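PDB 5K5D: ParB domain protein nuclease from Sulfolobus solfataricus, which probably binds DNA and acts in archaeal plasmid partition as a ParB-like segregation protein, its N-terminal domain being of the ParB-N type. Local coordinates for residues Arg35-Phe49 and Tyr63-Lys75. The protein carries 4 engineered substitutions. Sequence-based numbering, arbitrary orientation.
Sequences REDLEKSLREKSQIF and YTRLDIMKKLGFK
The guanidinium of Arg35 carries Ile68 CG1 over one face, 3.8 Å above its plane, while Asp67 lies at its edge. There NH2 gives a nearly straight hydrogen bond (172°) to Asp67 OD2, a salt bridge whose two flat groups are turned 67° apart; its 2.5 Å length is doubtfully short. Arginine suits this place because its long chain, extended from CG to NE with CG anti to the backbone N, carries the charge across to helix 63-71. Asp67 OD2 also accepts from Lys71 NZ at 3.1 Å, so this carboxylate oxygen probably offsets both cations. Phe74, a flat aromatic, offers one face to Met69 CG, over its centre, and its C-H edge to Leu42 O, 3.4 Å from CZ. Helices 37-45 and 63-71 cross at -48°, their axes 9.8 Å apart, within the ParB-like N-terminal domain, where Met69 and Arg65 also touch strand 51-53 of the mixed sheet. Apolar side chains and the methylenes of Glu39 fill the crossing: Ile68 CD1 reaches Leu38 CD2, its CG2 meets Glu39 CG, and Leu42 CD1 lies 3.6 Å from Met69 CG. Met69, present as selenomethionine, bends at its last torsion, bringing SE to 3.5 Å from Gln47 CG, while Gln47 OE1 bonds to Lys78 N.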
ATOM      1  N   ARG B  35      17.492  -5.458  -2.164  1.00 46.60           N
ATOM      2  CA  ARG B  35      18.037  -6.801  -1.973  1.00 46.75           C
ATOM      3  C   ARG B  35      19.534  -6.805  -1.677  1.00 51.94           C
ATOM      4  O   ARG B  35      19.967  -7.365  -0.672  1.00 59.82           O
ATOM      5  CB  ARG B  35      17.742  -7.720  -3.160  1.00 43.12           C
ATOM      6  CG  ARG B  35      18.182  -9.156  -2.893  1.00 41.29           C
ATOM      7  CD  ARG B  35      17.933 -10.092  -4.061  1.00 45.63           C
ATOM      8  NE  ARG B  35      18.277 -11.467  -3.708  1.00 51.09           N
ATOM      9  CZ  ARG B  35      17.396 -12.384  -3.315  1.00 45.95           C
ATOM     10  NH1 ARG B  35      16.107 -12.079  -3.235  1.00 39.30           N
ATOM     11  NH2 ARG B  35      17.803 -13.609  -3.009  1.00 39.93           N
ATOM     12  N   GLU B  36      20.326  -6.195  -2.551  1.00 47.54           N
ATOM     13  CA  GLU B  36      21.771  -6.155  -2.345  1.00 54.45           C
ATOM     14  C   GLU B  36      22.096  -5.450  -1.029  1.00 56.71           C
ATOM     15  O   GLU B  36      23.092  -5.759  -0.370  1.00 44.36           O
ATOM     16  CB  GLU B  36      22.474  -5.474  -3.525  1.00 51.49           C
ATOM     17  CG  GLU B  36      22.292  -6.207  -4.847  1.00 57.66           C
ATOM     18  CD  GLU B  36      22.912  -5.473  -6.023  1.00 63.68           C
ATOM     19  OE1 GLU B  36      23.734  -4.560  -5.790  1.00 65.55           O
ATOM     20  OE2 GLU B  36      22.572  -5.807  -7.179  1.00 67.04           O
ATOM     21  N   ASP B  37      21.237  -4.513  -0.643  1.00 63.07           N
ATOM     22  CA  ASP B  37      21.399  -3.801   0.616  1.00 71.11           C
ATOM     23  C   ASP B  37      21.419  -4.765   1.805  1.00 67.73           C
ATOM     24  O   ASP B  37      22.440  -4.894   2.484  1.00 65.68           O
ATOM     25  CB  ASP B  37      20.298  -2.748   0.790  1.00 84.69           C
ATOM     26  CG  ASP B  37      20.217  -1.789  -0.389  1.00 92.95           C
ATOM     27  OD1 ASP B  37      20.220  -2.261  -1.548  1.00 91.72           O
ATOM     28  OD2 ASP B  37      20.153  -0.563  -0.155  1.00 95.06           O
ATOM     29  N   LEU B  38      20.304  -5.447   2.056  1.00 64.46           N
ATOM     30  CA  LEU B  38      20.265  -6.404   3.162  1.00 70.48           C
ATOM     31  C   LEU B  38      20.870  -7.753   2.778  1.00 72.24           C
ATOM     32  O   LEU B  38      20.647  -8.764   3.444  1.00 75.59           O
ATOM     33  CB  LEU B  38      18.855  -6.568   3.751  1.00 68.90           C
ATOM     34  CG  LEU B  38      17.599  -6.754   2.891  1.00 60.57           C
ATOM     35  CD1 LEU B  38      16.877  -5.429   2.669  1.00 54.98           C
ATOM     36  CD2 LEU B  38      17.905  -7.446   1.577  1.00 61.93           C
ATOM     37  N   GLU B  39      21.647  -7.752   1.700  1.00 71.07           N
ATOM     38  CA  GLU B  39      22.372  -8.937   1.266  1.00 67.36           C
ATOM     39  C   GLU B  39      23.780  -8.903   1.849  1.00 61.24           C
ATOM     40  O   GLU B  39      24.327  -9.932   2.242  1.00 61.43           O
ATOM     41  CB  GLU B  39      22.432  -8.986  -0.260  1.00 70.32           C
ATOM     42  CG  GLU B  39      22.648 -10.367  -0.843  1.00 72.20           C
ATOM     43  CD  GLU B  39      22.488 -10.385  -2.353  1.00 75.61           C
ATOM     44  OE1 GLU B  39      21.522 -11.010  -2.843  1.00 69.24           O
ATOM     45  OE2 GLU B  39      23.327  -9.769  -3.051  1.00 82.43           O
ATOM     46  N   LYS B  40      24.360  -7.707   1.909  1.00 56.26           N
ATOM     47  CA  LYS B  40      25.688  -7.537   2.486  1.00 66.25           C
ATOM     48  C   LYS B  40      25.594  -7.434   4.001  1.00 71.13           C
ATOM     49  O   LYS B  40      26.498  -7.863   4.715  1.00 74.03           O
ATOM     50  CB  LYS B  40      26.382  -6.298   1.917  1.00 70.78           C
ATOM     51  CG  LYS B  40      25.826  -4.986   2.424  1.00 72.27           C
ATOM     52  CD  LYS B  40      26.934  -4.109   2.985  1.00 72.55           C
ATOM     53  CE  LYS B  40      27.939  -3.730   1.912  1.00 71.69           C
ATOM     54  NZ  LYS B  40      28.961  -2.778   2.427  1.00 66.68           N
ATOM     55  N   SER B  41      24.498  -6.853   4.482  1.00 71.26           N
ATOM     56  CA  SER B  41      24.233  -6.773   5.913  1.00 69.81           C
ATOM     57  C   SER B  41      24.335  -8.163   6.519  1.00 63.02           C
ATOM     58  O   SER B  41      25.040  -8.372   7.506  1.00 65.22           O
ATOM     59  CB  SER B  41      22.835  -6.205   6.167  1.00 77.20           C
ATOM     60  OG  SER B  41      22.609  -5.034   5.402  1.00 83.09           O
ATOM     61  N   LEU B  42      23.633  -9.115   5.911  1.00 60.79           N
ATOM     62  CA  LEU B  42      23.644 -10.498   6.372  1.00 66.55           C
ATOM     63  C   LEU B  42      24.972 -11.182   6.057  1.00 76.63           C
ATOM     64  O   LEU B  42      25.379 -12.118   6.745  1.00 83.45           O
ATOM     65  CB  LEU B  42      22.483 -11.280   5.747  1.00 63.07           C
ATOM     66  CG  LEU B  42      21.074 -10.835   6.153  1.00 57.25           C
ATOM     67  CD1 LEU B  42      20.018 -11.456   5.246  1.00 54.90           C
ATOM     68  CD2 LEU B  42      20.805 -11.176   7.609  1.00 53.23           C
ATOM     69  N   ARG B  43      25.643 -10.707   5.013  1.00 79.72           N
ATOM     70  CA  ARG B  43      26.926 -11.260   4.600  1.00 85.47           C
ATOM     71  C   ARG B  43      28.001 -10.959   5.642  1.00 90.51           C
ATOM     72  O   ARG B  43      28.653 -11.864   6.165  1.00 87.54           O
ATOM     73  CB  ARG B  43      27.332 -10.664   3.251  1.00 86.24           C
ATOM     74  CG  ARG B  43      28.311 -11.500   2.447  1.00 85.48           C
ATOM     75  CD  ARG B  43      28.782 -10.735   1.213  1.00 86.68           C
ATOM     76  NE  ARG B  43      27.684 -10.036   0.548  1.00 82.17           N
ATOM     77  CZ  ARG B  43      26.934 -10.559  -0.417  1.00 76.24           C
ATOM     78  NH1 ARG B  43      27.160 -11.796  -0.842  1.00 74.00           N
ATOM     79  NH2 ARG B  43      25.959  -9.845  -0.959  1.00 75.51           N
ATOM     80  N   GLU B  44      28.171  -9.674   5.938  1.00 93.78           N
ATOM     81  CA  GLU B  44      29.200  -9.209   6.859  1.00 92.14           C
ATOM     82  C   GLU B  44      28.910  -9.567   8.312  1.00 91.21           C
ATOM     83  O   GLU B  44      29.647 -10.332   8.935  1.00 89.41           O
ATOM     84  CB  GLU B  44      29.360  -7.691   6.750  1.00 90.03           C
ATOM     85  CG  GLU B  44      29.814  -7.196   5.390  1.00 86.62           C
ATOM     86  CD  GLU B  44      30.070  -5.699   5.380  1.00 81.69           C
ATOM     87  OE1 GLU B  44      29.129  -4.932   5.086  1.00 81.99           O
ATOM     88  OE2 GLU B  44      31.214  -5.291   5.670  1.00 76.98           O
ATOM     89  N   LYS B  45      27.835  -8.998   8.848  1.00 91.55           N
ATOM     90  CA  LYS B  45      27.551  -9.086  10.276  1.00 88.89           C
ATOM     91  C   LYS B  45      26.383 -10.005  10.608  1.00 87.34           C
ATOM     92  O   LYS B  45      25.807  -9.917  11.693  1.00 87.48           O
ATOM     93  CB  LYS B  45      27.300  -7.690  10.846  1.00 83.56           C
ATOM     94  CG  LYS B  45      26.692  -6.725   9.845  1.00 80.59           C
ATOM     95  CD  LYS B  45      26.637  -5.317  10.408  1.00 80.98           C
ATOM     96  CE  LYS B  45      26.190  -4.325   9.352  1.00 80.63           C
ATOM     97  NZ  LYS B  45      24.899  -4.738   8.738  1.00 81.87           N
ATOM     98  N   SER B  46      26.045 -10.889   9.676  1.00 83.58           N
ATOM     99  CA  SER B  46      24.957 -11.834   9.888  1.00 75.51           C
ATOM    100  C   SER B  46      23.651 -11.107  10.189  1.00 69.29           C
ATOM    101  O   SER B  46      23.436  -9.975   9.745  1.00 65.27           O
ATOM    102  CB  SER B  46      25.294 -12.791  11.032  1.00 73.36           C
ATOM    103  OG  SER B  46      26.522 -13.456  10.797  1.00 74.03           O
ATOM    104  N   GLN B  47      22.789 -11.767  10.954  1.00 65.18           N
ATOM    105  CA  GLN B  47      21.473 -11.231  11.278  1.00 61.82           C
ATOM    106  C   GLN B  47      21.526 -10.159  12.355  1.00 64.70           C
ATOM    107  O   GLN B  47      21.707 -10.463  13.532  1.00 66.57           O
ATOM    108  CB  GLN B  47      20.542 -12.353  11.729  1.00 59.08           C
ATOM    109  CG  GLN B  47      19.436 -12.657  10.748  1.00 52.09           C
ATOM    110  CD  GLN B  47      18.309 -13.445  11.381  1.00 48.48           C
ATOM    111  OE1 GLN B  47      18.509 -14.561  11.871  1.00 44.67           O
ATOM    112  NE2 GLN B  47      17.113 -12.864  11.380  1.00 42.64           N
ATOM    113  N   ILE B  48      21.358  -8.905  11.947  1.00 68.05           N
ATOM    114  CA  ILE B  48      21.271  -7.800  12.893  1.00 73.75           C
ATOM    115  C   ILE B  48      19.869  -7.759  13.499  1.00 73.13           C
ATOM    116  O   ILE B  48      19.707  -7.620  14.712  1.00 75.06           O
ATOM    117  CB  ILE B  48      21.574  -6.452  12.214  1.00 80.44           C
ATOM    118  CG1 ILE B  48      23.000  -6.441  11.659  1.00 83.42           C
ATOM    119  CG2 ILE B  48      21.386  -5.308  13.197  1.00 84.39           C
ATOM    120  CD1 ILE B  48      24.075  -6.484  12.726  1.00 81.92           C
ATOM    121  N   PHE B  49      18.863  -7.893  12.641  1.00 66.89           N
ATOM    122  CA  PHE B  49      17.468  -7.875  13.060  1.00 63.02           C
ATOM    123  C   PHE B  49      16.804  -9.227  12.823  1.00 56.14           C
ATOM    124  O   PHE B  49      17.067  -9.883  11.816  1.00 58.99           O
ATOM    125  CB  PHE B  49      16.706  -6.792  12.299  1.00 70.81           C
ATOM    126  CG  PHE B  49      17.127  -5.395  12.648  1.00 81.04           C
ATOM    127  CD1 PHE B  49      17.252  -5.006  13.972  1.00 84.44           C
ATOM    128  CD2 PHE B  49      17.406  -4.473  11.655  1.00 85.87           C
ATOM    129  CE1 PHE B  49      17.641  -3.720  14.297  1.00 87.50           C
ATOM    130  CE2 PHE B  49      17.796  -3.187  11.974  1.00 89.16           C
ATOM    131  CZ  PHE B  49      17.914  -2.810  13.297  1.00 88.64           C
ATOM    132  N   TYR B  63      10.737 -11.877   3.886  1.00 37.20           N
ATOM    133  CA  TYR B  63      10.818 -12.902   2.851  1.00 34.80           C
ATOM    134  C   TYR B  63      12.095 -12.832   2.018  1.00 36.93           C
ATOM    135  O   TYR B  63      12.701 -13.854   1.708  1.00 38.64           O
ATOM    136  CB  TYR B  63       9.570 -12.878   1.964  1.00 30.10           C
ATOM    137  CG  TYR B  63       8.391 -13.549   2.628  1.00 35.76           C
ATOM    138  CD1 TYR B  63       7.559 -12.849   3.495  1.00 30.87           C
ATOM    139  CD2 TYR B  63       8.130 -14.893   2.412  1.00 33.66           C
ATOM    140  CE1 TYR B  63       6.492 -13.468   4.117  1.00 30.14           C
ATOM    141  CE2 TYR B  63       7.067 -15.520   3.024  1.00 35.30           C
ATOM    142  CZ  TYR B  63       6.251 -14.805   3.877  1.00 37.45           C
ATOM    143  OH  TYR B  63       5.191 -15.437   4.485  1.00 35.80           O
ATOM    144  N   THR B  64      12.507 -11.628   1.656  1.00 37.65           N
ATOM    145  CA  THR B  64      13.759 -11.479   0.934  1.00 43.87           C
ATOM    146  C   THR B  64      14.925 -11.912   1.827  1.00 43.30           C
ATOM    147  O   THR B  64      15.721 -12.770   1.445  1.00 51.19           O
ATOM    148  CB  THR B  64      13.948 -10.041   0.416  1.00 47.81           C
ATOM    149  OG1 THR B  64      12.911  -9.741  -0.529  1.00 48.91           O
ATOM    150  CG2 THR B  64      15.299  -9.884  -0.262  1.00 46.35           C
ATOM    151  N   ARG B  65      15.002 -11.333   3.022  1.00 36.93           N
ATOM    152  CA  ARG B  65      16.031 -11.693   3.991  1.00 32.92           C
ATOM    153  C   ARG B  65      16.146 -13.203   4.198  1.00 35.77           C
ATOM    154  O   ARG B  65      17.247 -13.748   4.221  1.00 39.93           O
ATOM    155  CB  ARG B  65      15.777 -10.998   5.328  1.00 38.04           C
ATOM    156  CG  ARG B  65      15.982  -9.496   5.287  1.00 40.39           C
ATOM    157  CD  ARG B  65      15.611  -8.850   6.610  1.00 39.68           C
ATOM    158  NE  ARG B  65      14.168  -8.809   6.812  1.00 38.97           N
ATOM    159  CZ  ARG B  65      13.576  -8.302   7.888  1.00 49.34           C
ATOM    160  NH1 ARG B  65      14.308  -7.792   8.871  1.00 47.13           N
ATOM    161  NH2 ARG B  65      12.253  -8.303   7.985  1.00 61.57           N
ATOM    162  N   LEU B  66      15.014 -13.879   4.356  1.00 40.12           N
ATOM    163  CA  LEU B  66      15.034 -15.327   4.529  1.00 41.35           C
ATOM    164  C   LEU B  66      15.615 -16.010   3.295  1.00 51.69           C
ATOM    165  O   LEU B  66      16.396 -16.958   3.408  1.00 51.50           O
ATOM    166  CB  LEU B  66      13.632 -15.875   4.815  1.00 36.14           C
ATOM    167  CG  LEU B  66      13.605 -17.398   4.988  1.00 36.75           C
ATOM    168  CD1 LEU B  66      14.425 -17.813   6.200  1.00 39.51           C
ATOM    169  CD2 LEU B  66      12.189 -17.937   5.094  1.00 36.89           C
ATOM    170  N   ASP B  67      15.224 -15.528   2.119  1.00 45.79           N
ATOM    171  CA  ASP B  67      15.691 -16.110   0.867  1.00 42.36           C
ATOM    172  C   ASP B  67      17.208 -15.971   0.721  1.00 40.45           C
ATOM    173  O   ASP B  67      17.899 -16.912   0.321  1.00 34.86           O
ATOM    174  CB  ASP B  67      14.980 -15.468  -0.327  1.00 44.75           C
ATOM    175  CG  ASP B  67      15.400 -16.082  -1.650  1.00 54.66           C
ATOM    176  OD1 ASP B  67      14.872 -17.159  -2.002  1.00 56.09           O
ATOM    177  OD2 ASP B  67      16.262 -15.493  -2.335  1.00 57.67           O
ATOM    178  N   ILE B  68      17.716 -14.790   1.051  1.00 40.35           N
ATOM    179  CA  ILE B  68      19.148 -14.536   1.025  1.00 41.68           C
ATOM    180  C   ILE B  68      19.892 -15.479   1.974  1.00 42.04           C
ATOM    181  O   ILE B  68      20.882 -16.101   1.595  1.00 48.41           O
ATOM    182  CB  ILE B  68      19.447 -13.079   1.400  1.00 36.01           C
ATOM    183  CG1 ILE B  68      18.717 -12.138   0.436  1.00 28.64           C
ATOM    184  CG2 ILE B  68      20.945 -12.822   1.404  1.00 40.83           C
ATOM    185  CD1 ILE B  68      18.840 -10.671   0.785  1.00 27.50           C
HETATM  186  N   MSE B  69      19.398 -15.593   3.202  1.00 29.90           N
HETATM  187  CA  MSE B  69      20.042 -16.417   4.217  1.00 45.46           C
HETATM  188  C   MSE B  69      20.036 -17.889   3.834  1.00 50.57           C
HETATM  189  O   MSE B  69      20.966 -18.632   4.152  1.00 47.93           O
HETATM  190  CB  MSE B  69      19.349 -16.236   5.568  1.00 42.54           C
HETATM  191  CG  MSE B  69      19.556 -14.870   6.189  1.00 50.43           C
HETATM  192 SE   MSE B  69      18.831 -14.806   7.993  1.00 68.36          SE
HETATM  193  CE  MSE B  69      16.941 -14.943   7.548  1.00 63.66           C
ATOM    194  N   LYS B  70      18.968 -18.305   3.164  1.00 51.54           N
ATOM    195  CA  LYS B  70      18.852 -19.666   2.675  1.00 51.23           C
ATOM    196  C   LYS B  70      19.978 -19.933   1.674  1.00 52.18           C
ATOM    197  O   LYS B  70      20.614 -20.988   1.702  1.00 53.79           O
ATOM    198  CB  LYS B  70      17.492 -19.869   2.009  1.00 59.33           C
ATOM    199  CG  LYS B  70      16.825 -21.194   2.330  1.00 64.56           C
ATOM    200  CD  LYS B  70      16.059 -21.121   3.639  1.00 63.67           C
ATOM    201  CE  LYS B  70      14.725 -20.410   3.465  1.00 64.09           C
ATOM    202  NZ  LYS B  70      13.722 -21.249   2.747  1.00 61.27           N
ATOM    203  N   LYS B  71      20.225 -18.960   0.799  1.00 40.25           N
ATOM    204  CA  LYS B  71      21.261 -19.079  -0.224  1.00 46.23           C
ATOM    205  C   LYS B  71      22.675 -18.875   0.330  1.00 48.33           C
ATOM    206  O   LYS B  71      23.646 -19.355  -0.249  1.00 47.56           O
ATOM    207  CB  LYS B  71      20.993 -18.109  -1.379  1.00 43.75           C
ATOM    208  CG  LYS B  71      19.774 -18.478  -2.209  1.00 45.19           C
ATOM    209  CD  LYS B  71      19.331 -17.326  -3.090  1.00 53.76           C
ATOM    210  CE  LYS B  71      18.095 -17.703  -3.892  1.00 60.14           C
ATOM    211  NZ  LYS B  71      17.685 -16.615  -4.823  1.00 66.95           N
ATOM    212  N   LEU B  72      22.783 -18.173   1.452  1.00 44.54           N
ATOM    213  CA  LEU B  72      24.081 -17.924   2.064  1.00 40.69           C
ATOM    214  C   LEU B  72      24.482 -19.024   3.044  1.00 51.23           C
ATOM    215  O   LEU B  72      25.444 -18.874   3.798  1.00 62.61           O
ATOM    216  CB  LEU B  72      24.108 -16.556   2.750  1.00 53.41           C
ATOM    217  CG  LEU B  72      24.536 -15.375   1.875  1.00 57.61           C
ATOM    218  CD1 LEU B  72      23.764 -15.366   0.568  1.00 62.25           C
ATOM    219  CD2 LEU B  72      24.367 -14.055   2.617  1.00 53.81           C
ATOM    220  N   GLY B  73      23.741 -20.127   3.032  1.00 51.32           N
ATOM    221  CA  GLY B  73      24.081 -21.279   3.846  1.00 52.77           C
ATOM    222  C   GLY B  73      23.521 -21.276   5.258  1.00 60.25           C
ATOM    223  O   GLY B  73      23.572 -22.296   5.950  1.00 60.89           O
ATOM    224  N   PHE B  74      22.987 -20.137   5.694  1.00 58.52           N
ATOM    225  CA  PHE B  74      22.423 -20.035   7.036  1.00 58.21           C
ATOM    226  C   PHE B  74      21.598 -21.271   7.381  1.00 52.96           C
ATOM    227  O   PHE B  74      20.831 -21.766   6.557  1.00 49.90           O
ATOM    228  CB  PHE B  74      21.584 -18.765   7.180  1.00 58.81           C
ATOM    229  CG  PHE B  74      22.397 -17.502   7.204  1.00 59.90           C
ATOM    230  CD1 PHE B  74      23.034 -17.049   6.061  1.00 61.90           C
ATOM    231  CD2 PHE B  74      22.524 -16.766   8.371  1.00 55.24           C
ATOM    232  CE1 PHE B  74      23.782 -15.888   6.083  1.00 63.05           C
ATOM    233  CE2 PHE B  74      23.270 -15.604   8.398  1.00 54.74           C
ATOM    234  CZ  PHE B  74      23.901 -15.164   7.252  1.00 56.27           C
ATOM    235  N   LYS B  75      21.771 -21.775   8.599  1.00 53.68           N
ATOM    236  CA  LYS B  75      21.082 -22.989   9.024  1.00 58.60           C
ATOM    237  C   LYS B  75      19.979 -22.694  10.035  1.00 53.02           C
ATOM    238  O   LYS B  75      19.087 -23.513  10.253  1.00 50.66           O
ATOM    239  CB  LYS B  75      22.076 -23.999   9.608  1.00 64.67           C
ATOM    240  CG  LYS B  75      23.123 -24.489   8.616  1.00 67.54           C
ATOM    241  CD  LYS B  75      22.467 -25.109   7.387  1.00 67.46           C
ATOM    242  CE  LYS B  75      23.495 -25.450   6.318  1.00 62.42           C
ATOM    243  NZ  LYS B  75      22.860 -26.032   5.102  1.00 60.61           N
TER